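Local coordinates for protein nicotinate phosphoribosyltransferase (Porphyromonas gingivalis, PDB 2IM5) that probably catalyses the ATP-dependent formation of nicotinate ribonucleotide from nicotinate and 5-phosphoribosyl 1-diphosphate, a step leading to NAD, at residues H213-I216 with Q217-A221; D11-K14 with F15-Y19; V147-S150 with K151-M155. All coordinates share one frame; numbering follows the deposited sequence.

Interaction 1 (H213-I216 with Q217-A221); sequences HEWI and QFHGA
His219 directs the edge of its imidazole at the face of the Trp215 indole, one helical turn earlier, in a T-shaped (edge-to-face) pair. The ring centroid of His219 and that of the six-membered ring of Trp215 lie 4.5 Å apart. Their planes stand at 69°, short of perpendicular. With its CG anti to the backbone N (chi1 177°), Trp215 keeps the indole beside its own carbonyl carbon, whereas CG of His219 sits beside its own backbone N; the two side chains therefore lean toward one another. Trp236 adds a further edge-to-face contact to the indole, and Trp215 NE1 donates to Ala232 O, which together would restrain the rotation of the indole. Trp215 and His219 both belong to helix 213-223, within the TIM-barrel-type part of the NAPRTase fold, while Ala232 and Trp236 come from helix 228-240. His213, one turn before Gln217, is predicted to become phosphorylated by autocatalysis, though it carries no phosphate here. Gln217 runs extended alongside the preceding turn: its CG lies 3.2 Å from His213 O, and its OE1 comes to 3.7 Å from His213 CB. NE2 of Gln217 donates to Val366 O. In the backbone, Gln217 N donates to His213 O at 2.8 Å in a nearly straight bond (170°). Gly220 N bonds Ile216 O at 2.9 Å.

Interaction 2 (D11-K14 with F15-Y19); sequences DLYK and FTTGY
Leu12 and Thr16 pack through their methyls, with Leu12 CD1 3.9 Å from Thr16 CG2 and the two side chains crossing at about a right angle. The torsion of Thr16 explains the contact: chi1 of 59° sets OG1 between the backbone N and the carbonyl carbon, and CG2 is thereby left beside the N, on the side of Leu12. The same turn is held by the carbonyl of Leu12, which accepts twice. Thr16 N lies 3.2 Å from Leu12 O, in the carbonyl plane, whereas Phe15 N approaches Leu12 O to 2.9 Å from 48° above that plane. Leu12 O thus makes both an i to i+3 and an i to i+4 bond in the N-terminal part of helix 12-24, within the N-terminal domain of the NAPRTase family. Tyr13 holds CG in the crowded position between backbone N and carbonyl carbon (chi1 78°), and Lys14 CG lies 4.2 Å above the plane of the Tyr13 ring, toward its rim. Lys14 bends at both chi2 and chi3, and its NZ makes salt bridges with Glu214 and Glu120 and a hydrogen bond to Thr117 O; Tyr13 OH also bonds Glu120. One turn on, Thr17 N donates to Tyr13 O at 2.9 Å. A second bond to that oxygen, from Thr17 OG1, is doubtful because the hydroxyl is modelled too close to another atom. Phe15 sets CB 3.6 Å from Leu12 O, while its side chain touches Tyr81 and Leu85 of helix 79-87.

Interaction 3 (V147-S150 with K151-M155); sequences VTRS and KGELM
Arg149 and Glu153 form an intrahelical salt bridge between residues four apart on helix 141-157, and Glu153 shows how it is built. From its CB, 3.6 Å from Arg149 O, the chain starts back toward the preceding turn because CG stands anti to its carbonyl carbon (chi1 -60°). CG then passes 3.1 Å from Arg149 O, the same oxygen that accepts from Glu153 N at 2.9 Å, so backbone and side chain of Glu153 both lie against one carbonyl. Lys151 starts the same way, its CG 3.0 Å from Val147 O, but its extended chain carries NZ to a salt bridge with Asp337 and a hydrogen bond to Asn333 O, tying the helix to the segment around residues 333-337. In Glu153, CD follows to within 3.6 Å of Arg149 NE. Here the carboxylate divides: OE1 lies over the aliphatic part of the arginine, 3.8 Å from Arg149 CG, while OE2 takes the charged end. Arg149 is extended from CG to NE, crosses the glutamate obliquely, and packs on Tyr186 of helix 173-186. Both residues also touch a crystal neighbour, which may influence their conformations. OE2 lies close to the guanidinium plane; with the guanidinium and carboxylate planes 65° apart, the guanidinium meets OE2 from above the carboxylate plane, with Arg149 NE 3.1 Å from Glu153 OE2 and a weaker bond from Arg149 NH2 to the same oxygen.

In the fold
Interactions 1 and 2 are buried and touch, although one lies in the TIM-barrel-type part and the other in the N-terminal domain: their centres lie 14 Å apart, and Lys14 NZ forms a 2.7 Å salt bridge with Glu214 OE2, beside packing of Thr17 CG2 on the Trp215 ring. Helices 12-24 and 213-223 are thus joined directly, and helix 228-240 packs against both. Interaction 3 lies apart on helix 141-157, its nearest atoms about 17 Å from interaction 2 and about 20 Å from interaction 1. Aromatic and methyl packing marks the two buried turns; the partly exposed interaction 3 adds an ion pair within one helix, Arg149 with Glu153, beside the outward bridge of Lys151 to Asp337.

Interaction 1 (H213-I216 with Q217-A221)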
ATOM      1  N   HIS A 213       4.334  -4.928  -1.084  1.00 18.89           N
ATOM      2  CA  HIS A 213       5.375  -5.493  -1.927  1.00 18.42           C
ATOM      3  C   HIS A 213       6.734  -5.394  -1.243  1.00 17.93           C
ATOM      4  O   HIS A 213       7.560  -6.290  -1.398  1.00 18.19           O
ATOM      5  CB  HIS A 213       5.460  -4.753  -3.266  1.00 20.36           C
ATOM      6  CG  HIS A 213       4.310  -5.011  -4.187  1.00 20.82           C
ATOM      7  ND1 HIS A 213       4.091  -6.234  -4.784  1.00 23.69           N
ATOM      8  CD2 HIS A 213       3.312  -4.203  -4.613  1.00 22.28           C
ATOM      9  CE1 HIS A 213       3.008  -6.169  -5.537  1.00 21.84           C
ATOM     10  NE2 HIS A 213       2.516  -4.947  -5.450  1.00 23.64           N
ATOM     11  N   GLU A 214       6.966  -4.312  -0.494  1.00 17.42           N
ATOM     12  CA  GLU A 214       8.261  -4.119   0.167  1.00 17.66           C
ATOM     13  C   GLU A 214       8.638  -5.290   1.073  1.00 17.48           C
ATOM     14  O   GLU A 214       9.817  -5.625   1.198  1.00 17.39           O
ATOM     15  CB  GLU A 214       8.294  -2.806   0.973  1.00 17.22           C
ATOM     16  CG  GLU A 214       7.315  -2.732   2.128  1.00 19.11           C
ATOM     17  CD  GLU A 214       7.512  -1.490   2.999  1.00 20.90           C
ATOM     18  OE1 GLU A 214       8.471  -1.457   3.804  1.00 21.77           O
ATOM     19  OE2 GLU A 214       6.707  -0.545   2.877  1.00 21.53           O
ATOM     20  N   TRP A 215       7.636  -5.911   1.691  1.00 16.78           N
ATOM     21  CA  TRP A 215       7.873  -7.047   2.579  1.00 17.24           C
ATOM     22  C   TRP A 215       8.491  -8.187   1.787  1.00 16.60           C
ATOM     23  O   TRP A 215       9.489  -8.764   2.205  1.00 17.87           O
ATOM     24  CB  TRP A 215       6.559  -7.499   3.227  1.00 16.53           C
ATOM     25  CG  TRP A 215       6.673  -8.713   4.107  1.00 17.06           C
ATOM     26  CD1 TRP A 215       6.098  -9.936   3.892  1.00 16.12           C
ATOM     27  CD2 TRP A 215       7.382  -8.817   5.358  1.00 15.80           C
ATOM     28  NE1 TRP A 215       6.400 -10.789   4.928  1.00 16.71           N
ATOM     29  CE2 TRP A 215       7.185 -10.131   5.839  1.00 15.81           C
ATOM     30  CE3 TRP A 215       8.161  -7.931   6.113  1.00 15.47           C
ATOM     31  CZ2 TRP A 215       7.738 -10.580   7.044  1.00 15.86           C
ATOM     32  CZ3 TRP A 215       8.717  -8.377   7.315  1.00 18.05           C
ATOM     33  CH2 TRP A 215       8.500  -9.693   7.767  1.00 17.72           C
ATOM     34  N   ILE A 216       7.914  -8.494   0.629  1.00 16.54           N
ATOM     35  CA  ILE A 216       8.436  -9.566  -0.219  1.00 16.78           C
ATOM     36  C   ILE A 216       9.789  -9.159  -0.803  1.00 15.93           C
ATOM     37  O   ILE A 216      10.722  -9.947  -0.852  1.00 15.69           O
ATOM     38  CB  ILE A 216       7.496  -9.870  -1.405  1.00 17.20           C
ATOM     39  CG1 ILE A 216       6.063 -10.079  -0.921  1.00 19.19           C
ATOM     40  CG2 ILE A 216       7.985 -11.094  -2.147  1.00 17.58           C
ATOM     41  CD1 ILE A 216       5.896 -11.217   0.008  1.00 20.57           C
ATOM     42  N   GLN A 217       9.873  -7.918  -1.268  1.00 16.71           N
ATOM     43  CA  GLN A 217      11.100  -7.394  -1.864  1.00 16.09           C
ATOM     44  C   GLN A 217      12.277  -7.434  -0.886  1.00 15.80           C
ATOM     45  O   GLN A 217      13.406  -7.710  -1.271  1.00 15.38           O
ATOM     46  CB  GLN A 217      10.861  -5.963  -2.316  1.00 16.15           C
ATOM     47  CG  GLN A 217       9.953  -5.843  -3.513  1.00 16.86           C
ATOM     48  CD  GLN A 217       9.732  -4.392  -3.901  1.00 20.43           C
ATOM     49  OE1 GLN A 217       8.968  -3.677  -3.252  1.00 22.35           O
ATOM     50  NE2 GLN A 217      10.423  -3.943  -4.943  1.00 21.05           N
ATOM     51  N   PHE A 218      12.007  -7.132   0.381  1.00 15.75           N
ATOM     52  CA  PHE A 218      13.053  -7.167   1.393  1.00 15.83           C
ATOM     53  C   PHE A 218      13.594  -8.595   1.440  1.00 16.74           C
ATOM     54  O   PHE A 218      14.805  -8.808   1.426  1.00 16.15           O
ATOM     55  CB  PHE A 218      12.490  -6.774   2.760  1.00 14.51           C
ATOM     56  CG  PHE A 218      13.455  -6.967   3.892  1.00 16.90           C
ATOM     57  CD1 PHE A 218      14.545  -6.113   4.049  1.00 15.87           C
ATOM     58  CD2 PHE A 218      13.288  -8.017   4.798  1.00 15.47           C
ATOM     59  CE1 PHE A 218      15.454  -6.299   5.093  1.00 16.50           C
ATOM     60  CE2 PHE A 218      14.193  -8.210   5.844  1.00 16.55           C
ATOM     61  CZ  PHE A 218      15.275  -7.353   5.995  1.00 17.23           C
ATOM     62  N   HIS A 219      12.682  -9.569   1.470  1.00 17.09           N
ATOM     63  CA  HIS A 219      13.070 -10.974   1.530  1.00 16.87           C
ATOM     64  C   HIS A 219      13.826 -11.399   0.276  1.00 17.99           C
ATOM     65  O   HIS A 219      14.741 -12.218   0.343  1.00 17.33           O
ATOM     66  CB  HIS A 219      11.828 -11.852   1.744  1.00 16.45           C
ATOM     67  CG  HIS A 219      11.273 -11.774   3.135  1.00 16.31           C
ATOM     68  ND1 HIS A 219      11.596 -12.686   4.117  1.00 19.43           N
ATOM     69  CD2 HIS A 219      10.457 -10.866   3.721  1.00 15.15           C
ATOM     70  CE1 HIS A 219      11.002 -12.343   5.247  1.00 16.01           C
ATOM     71  NE2 HIS A 219      10.306 -11.241   5.033  1.00 17.11           N
ATOM     72  N   GLY A 220      13.450 -10.839  -0.869  1.00 16.91           N
ATOM     73  CA  GLY A 220      14.135 -11.188  -2.097  1.00 17.32           C
ATOM     74  C   GLY A 220      15.570 -10.684  -2.089  1.00 17.93           C
ATOM     75  O   GLY A 220      16.483 -11.357  -2.556  1.00 18.75           O
ATOM     76  N   ALA A 221      15.770  -9.489  -1.549  1.00 17.36           N
ATOM     77  CA  ALA A 221      17.096  -8.893  -1.486  1.00 16.75           C
ATOM     78  C   ALA A 221      18.002  -9.602  -0.489  1.00 17.19           C
ATOM     79  O   ALA A 221      19.188  -9.780  -0.746  1.00 16.96           O
ATOM     80  CB  ALA A 221      16.984  -7.419  -1.119  1.00 14.79           C
TER

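Interaction 2 (D11-K14 with F15-Y19)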
ATOM      1  N   ASP A  11      -1.321   4.470   6.047  1.00 18.50           N
ATOM      2  CA  ASP A  11      -1.933   3.202   5.673  1.00 18.81           C
ATOM      3  C   ASP A  11      -1.704   2.105   6.701  1.00 18.53           C
ATOM      4  O   ASP A  11      -0.663   2.054   7.354  1.00 18.30           O
ATOM      5  CB  ASP A  11      -1.416   2.732   4.317  1.00 21.63           C
ATOM      6  CG  ASP A  11      -2.033   3.500   3.171  1.00 24.08           C
ATOM      7  OD1 ASP A  11      -3.276   3.574   3.113  1.00 25.54           O
ATOM      8  OD2 ASP A  11      -1.277   4.021   2.329  1.00 28.70           O
ATOM      9  N   LEU A  12      -2.691   1.225   6.833  1.00 17.50           N
ATOM     10  CA  LEU A  12      -2.602   0.120   7.776  1.00 17.58           C
ATOM     11  C   LEU A  12      -1.336  -0.706   7.576  1.00 17.10           C
ATOM     12  O   LEU A  12      -0.657  -1.053   8.537  1.00 18.17           O
ATOM     13  CB  LEU A  12      -3.818  -0.793   7.625  1.00 15.18           C
ATOM     14  CG  LEU A  12      -3.725  -2.115   8.396  1.00 16.10           C
ATOM     15  CD1 LEU A  12      -3.724  -1.828   9.895  1.00 13.85           C
ATOM     16  CD2 LEU A  12      -4.897  -3.022   8.019  1.00 15.95           C
ATOM     17  N   TYR A  13      -1.007  -1.005   6.323  1.00 17.36           N
ATOM     18  CA  TYR A  13       0.154  -1.837   6.053  1.00 17.25           C
ATOM     19  C   TYR A  13       1.472  -1.278   6.568  1.00 17.53           C
ATOM     20  O   TYR A  13       2.423  -2.031   6.769  1.00 17.71           O
ATOM     21  CB  TYR A  13       0.240  -2.170   4.555  1.00 18.85           C
ATOM     22  CG  TYR A  13       0.780  -1.075   3.658  1.00 20.90           C
ATOM     23  CD1 TYR A  13       2.157  -0.892   3.493  1.00 20.39           C
ATOM     24  CD2 TYR A  13      -0.085  -0.249   2.938  1.00 20.68           C
ATOM     25  CE1 TYR A  13       2.655   0.080   2.629  1.00 20.55           C
ATOM     26  CE2 TYR A  13       0.403   0.729   2.071  1.00 22.29           C
ATOM     27  CZ  TYR A  13       1.776   0.887   1.919  1.00 23.28           C
ATOM     28  OH  TYR A  13       2.266   1.842   1.046  1.00 23.38           O
ATOM     29  N   LYS A  14       1.537   0.031   6.794  1.00 17.87           N
ATOM     30  CA  LYS A  14       2.762   0.628   7.310  1.00 16.69           C
ATOM     31  C   LYS A  14       2.985   0.128   8.738  1.00 18.24           C
ATOM     32  O   LYS A  14       4.119  -0.153   9.137  1.00 18.56           O
ATOM     33  CB  LYS A  14       2.672   2.159   7.276  1.00 18.39           C
ATOM     34  CG  LYS A  14       2.495   2.747   5.863  1.00 20.62           C
ATOM     35  CD  LYS A  14       3.811   2.919   5.089  1.00 20.28           C
ATOM     36  CE  LYS A  14       4.534   1.597   4.818  1.00 21.15           C
ATOM     37  NZ  LYS A  14       5.700   1.757   3.891  1.00 19.96           N
ATOM     38  N   PHE A  15       1.902  -0.004   9.506  1.00 17.77           N
ATOM     39  CA  PHE A  15       2.014  -0.491  10.880  1.00 17.76           C
ATOM     40  C   PHE A  15       2.203  -2.004  10.949  1.00 17.41           C
ATOM     41  O   PHE A  15       3.018  -2.494  11.731  1.00 20.54           O
ATOM     42  CB  PHE A  15       0.782  -0.111  11.710  1.00 17.54           C
ATOM     43  CG  PHE A  15       0.652   1.358  11.975  1.00 19.71           C
ATOM     44  CD1 PHE A  15       1.752   2.115  12.347  1.00 19.32           C
ATOM     45  CD2 PHE A  15      -0.583   1.984  11.882  1.00 22.92           C
ATOM     46  CE1 PHE A  15       1.626   3.475  12.623  1.00 18.24           C
ATOM     47  CE2 PHE A  15      -0.716   3.349  12.158  1.00 23.37           C
ATOM     48  CZ  PHE A  15       0.396   4.091  12.530  1.00 19.62           C
ATOM     49  N   THR A  16       1.459  -2.754  10.142  1.00 15.54           N
ATOM     50  CA  THR A  16       1.587  -4.207  10.172  1.00 14.69           C
ATOM     51  C   THR A  16       2.958  -4.659   9.676  1.00 14.50           C
ATOM     52  O   THR A  16       3.545  -5.601  10.215  1.00 15.96           O
ATOM     53  CB  THR A  16       0.472  -4.904   9.343  1.00 12.82           C
ATOM     54  OG1 THR A  16       0.534  -4.469   7.977  1.00 14.63           O
ATOM     55  CG2 THR A  16      -0.897  -4.568   9.915  1.00 11.62           C
ATOM     56  N   THR A  17       3.473  -3.994   8.650  1.00 14.13           N
ATOM     57  CA  THR A  17       4.792  -4.344   8.136  1.00 15.52           C
ATOM     58  C   THR A  17       5.833  -3.768   9.086  1.00 14.14           C
ATOM     59  O   THR A  17       6.892  -4.353   9.291  1.00 17.12           O
ATOM     60  CB  THR A  17       5.011  -3.772   6.732  1.00 16.18           C
ATOM     61  OG1 THR A  17       3.892  -4.125   5.917  1.00 17.87           O
ATOM     62  CG2 THR A  17       6.289  -4.341   6.107  1.00 15.88           C
ATOM     63  N   GLY A  18       5.519  -2.615   9.668  1.00 14.70           N
ATOM     64  CA  GLY A  18       6.436  -1.989  10.605  1.00 13.46           C
ATOM     65  C   GLY A  18       6.684  -2.886  11.805  1.00 12.54           C
ATOM     66  O   GLY A  18       7.820  -2.993  12.275  1.00 15.23           O
ATOM     67  N   TYR A  19       5.637  -3.529  12.313  1.00 10.81           N
ATOM     68  CA  TYR A  19       5.802  -4.425  13.458  1.00 11.51           C
ATOM     69  C   TYR A  19       6.520  -5.690  13.015  1.00 11.68           C
ATOM     70  O   TYR A  19       7.356  -6.226  13.743  1.00 13.67           O
ATOM     71  CB  TYR A  19       4.458  -4.790  14.096  1.00 10.82           C
ATOM     72  CG  TYR A  19       4.597  -5.887  15.130  1.00 11.87           C
ATOM     73  CD1 TYR A  19       5.469  -5.746  16.204  1.00 11.90           C
ATOM     74  CD2 TYR A  19       3.921  -7.100  14.987  1.00 13.94           C
ATOM     75  CE1 TYR A  19       5.680  -6.788  17.104  1.00 12.40           C
ATOM     76  CE2 TYR A  19       4.122  -8.150  15.884  1.00 12.43           C
ATOM     77  CZ  TYR A  19       5.004  -7.988  16.935  1.00 11.09           C
ATOM     78  OH  TYR A  19       5.221  -9.025  17.807  1.00 12.09           O
TER

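Interaction 3 (V147-S150 with K151-M155)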
ATOM      1  N   VAL A 147     -20.655  12.739  -7.134  1.00 31.07           N
ATOM      2  CA  VAL A 147     -20.094  11.505  -7.683  1.00 30.54           C
ATOM      3  C   VAL A 147     -19.794  10.454  -6.613  1.00 28.57           C
ATOM      4  O   VAL A 147     -19.921   9.260  -6.865  1.00 27.99           O
ATOM      5  CB  VAL A 147     -18.794  11.768  -8.492  1.00 30.75           C
ATOM      6  CG1 VAL A 147     -19.075  12.748  -9.617  1.00 32.45           C
ATOM      7  CG2 VAL A 147     -17.701  12.299  -7.574  1.00 31.50           C
ATOM      8  N   THR A 148     -19.399  10.896  -5.425  1.00 26.97           N
ATOM      9  CA  THR A 148     -19.091   9.961  -4.353  1.00 25.76           C
ATOM     10  C   THR A 148     -20.376   9.256  -3.925  1.00 26.74           C
ATOM     11  O   THR A 148     -20.389   8.043  -3.687  1.00 24.41           O
ATOM     12  CB  THR A 148     -18.453  10.682  -3.146  1.00 24.73           C
ATOM     13  OG1 THR A 148     -17.307  11.424  -3.588  1.00 22.77           O
ATOM     14  CG2 THR A 148     -18.016   9.670  -2.095  1.00 24.15           C
ATOM     15  N   ARG A 149     -21.462  10.015  -3.836  1.00 28.51           N
ATOM     16  CA  ARG A 149     -22.732   9.421  -3.458  1.00 31.29           C
ATOM     17  C   ARG A 149     -23.140   8.392  -4.510  1.00 30.75           C
ATOM     18  O   ARG A 149     -23.555   7.283  -4.177  1.00 30.93           O
ATOM     19  CB  ARG A 149     -23.822  10.487  -3.327  1.00 34.04           C
ATOM     20  CG  ARG A 149     -25.192   9.872  -3.107  1.00 42.12           C
ATOM     21  CD  ARG A 149     -26.285  10.903  -2.865  1.00 48.14           C
ATOM     22  NE  ARG A 149     -27.587  10.250  -2.716  1.00 51.89           N
ATOM     23  CZ  ARG A 149     -28.727  10.881  -2.445  1.00 52.89           C
ATOM     24  NH1 ARG A 149     -28.748  12.202  -2.286  1.00 53.68           N
ATOM     25  NH2 ARG A 149     -29.851  10.184  -2.332  1.00 52.38           N
ATOM     26  N   SER A 150     -23.002   8.753  -5.781  1.00 29.42           N
ATOM     27  CA  SER A 150     -23.371   7.848  -6.863  1.00 30.08           C
ATOM     28  C   SER A 150     -22.558   6.572  -6.797  1.00 29.56           C
ATOM     29  O   SER A 150     -23.100   5.478  -6.939  1.00 30.27           O
ATOM     30  CB  SER A 150     -23.155   8.513  -8.222  1.00 31.23           C
ATOM     31  OG  SER A 150     -23.952   9.673  -8.336  1.00 34.60           O
ATOM     32  N   LYS A 151     -21.253   6.716  -6.597  1.00 28.27           N
ATOM     33  CA  LYS A 151     -20.375   5.557  -6.503  1.00 28.31           C
ATOM     34  C   LYS A 151     -20.791   4.653  -5.343  1.00 26.80           C
ATOM     35  O   LYS A 151     -20.876   3.442  -5.498  1.00 27.60           O
ATOM     36  CB  LYS A 151     -18.927   6.014  -6.319  1.00 29.13           C
ATOM     37  CG  LYS A 151     -18.353   6.735  -7.525  1.00 28.61           C
ATOM     38  CD  LYS A 151     -16.988   7.338  -7.202  1.00 27.97           C
ATOM     39  CE  LYS A 151     -16.446   8.119  -8.381  1.00 26.72           C
ATOM     40  NZ  LYS A 151     -15.171   8.802  -8.042  1.00 26.66           N
ATOM     41  N   GLY A 152     -21.054   5.252  -4.187  1.00 27.38           N
ATOM     42  CA  GLY A 152     -21.469   4.479  -3.034  1.00 29.06           C
ATOM     43  C   GLY A 152     -22.743   3.695  -3.300  1.00 30.77           C
ATOM     44  O   GLY A 152     -22.816   2.496  -3.013  1.00 28.87           O
ATOM     45  N   GLU A 153     -23.750   4.366  -3.858  1.00 32.64           N
ATOM     46  CA  GLU A 153     -25.025   3.714  -4.145  1.00 34.27           C
ATOM     47  C   GLU A 153     -24.837   2.581  -5.147  1.00 33.33           C
ATOM     48  O   GLU A 153     -25.450   1.518  -5.021  1.00 33.71           O
ATOM     49  CB  GLU A 153     -26.039   4.740  -4.667  1.00 37.59           C
ATOM     50  CG  GLU A 153     -26.315   5.875  -3.669  1.00 45.62           C
ATOM     51  CD  GLU A 153     -27.286   6.939  -4.193  1.00 50.34           C
ATOM     52  OE1 GLU A 153     -27.087   7.438  -5.324  1.00 52.35           O
ATOM     53  OE2 GLU A 153     -28.246   7.290  -3.463  1.00 54.75           O
ATOM     54  N   LEU A 154     -23.972   2.798  -6.132  1.00 31.17           N
ATOM     55  CA  LEU A 154     -23.707   1.778  -7.136  1.00 31.51           C
ATOM     56  C   LEU A 154     -23.091   0.523  -6.512  1.00 32.14           C
ATOM     57  O   LEU A 154     -23.544  -0.595  -6.773  1.00 32.65           O
ATOM     58  CB  LEU A 154     -22.764   2.329  -8.209  1.00 31.90           C
ATOM     59  CG  LEU A 154     -22.435   1.385  -9.371  1.00 32.53           C
ATOM     60  CD1 LEU A 154     -23.674   1.168 -10.237  1.00 32.97           C
ATOM     61  CD2 LEU A 154     -21.315   1.979 -10.208  1.00 31.84           C
ATOM     62  N   MET A 155     -22.054   0.707  -5.694  1.00 30.33           N
ATOM     63  CA  MET A 155     -21.395  -0.425  -5.048  1.00 28.89           C
ATOM     64  C   MET A 155     -22.393  -1.157  -4.147  1.00 30.08           C
ATOM     65  O   MET A 155     -22.405  -2.389  -4.093  1.00 28.65           O
ATOM     66  CB  MET A 155     -20.196   0.051  -4.213  1.00 27.33           C
ATOM     67  CG  MET A 155     -19.049   0.693  -5.015  1.00 26.83           C
ATOM     68  SD  MET A 155     -18.192  -0.428  -6.181  1.00 22.92           S
ATOM     69  CE  MET A 155     -17.069  -1.197  -5.116  1.00 28.28           C
TER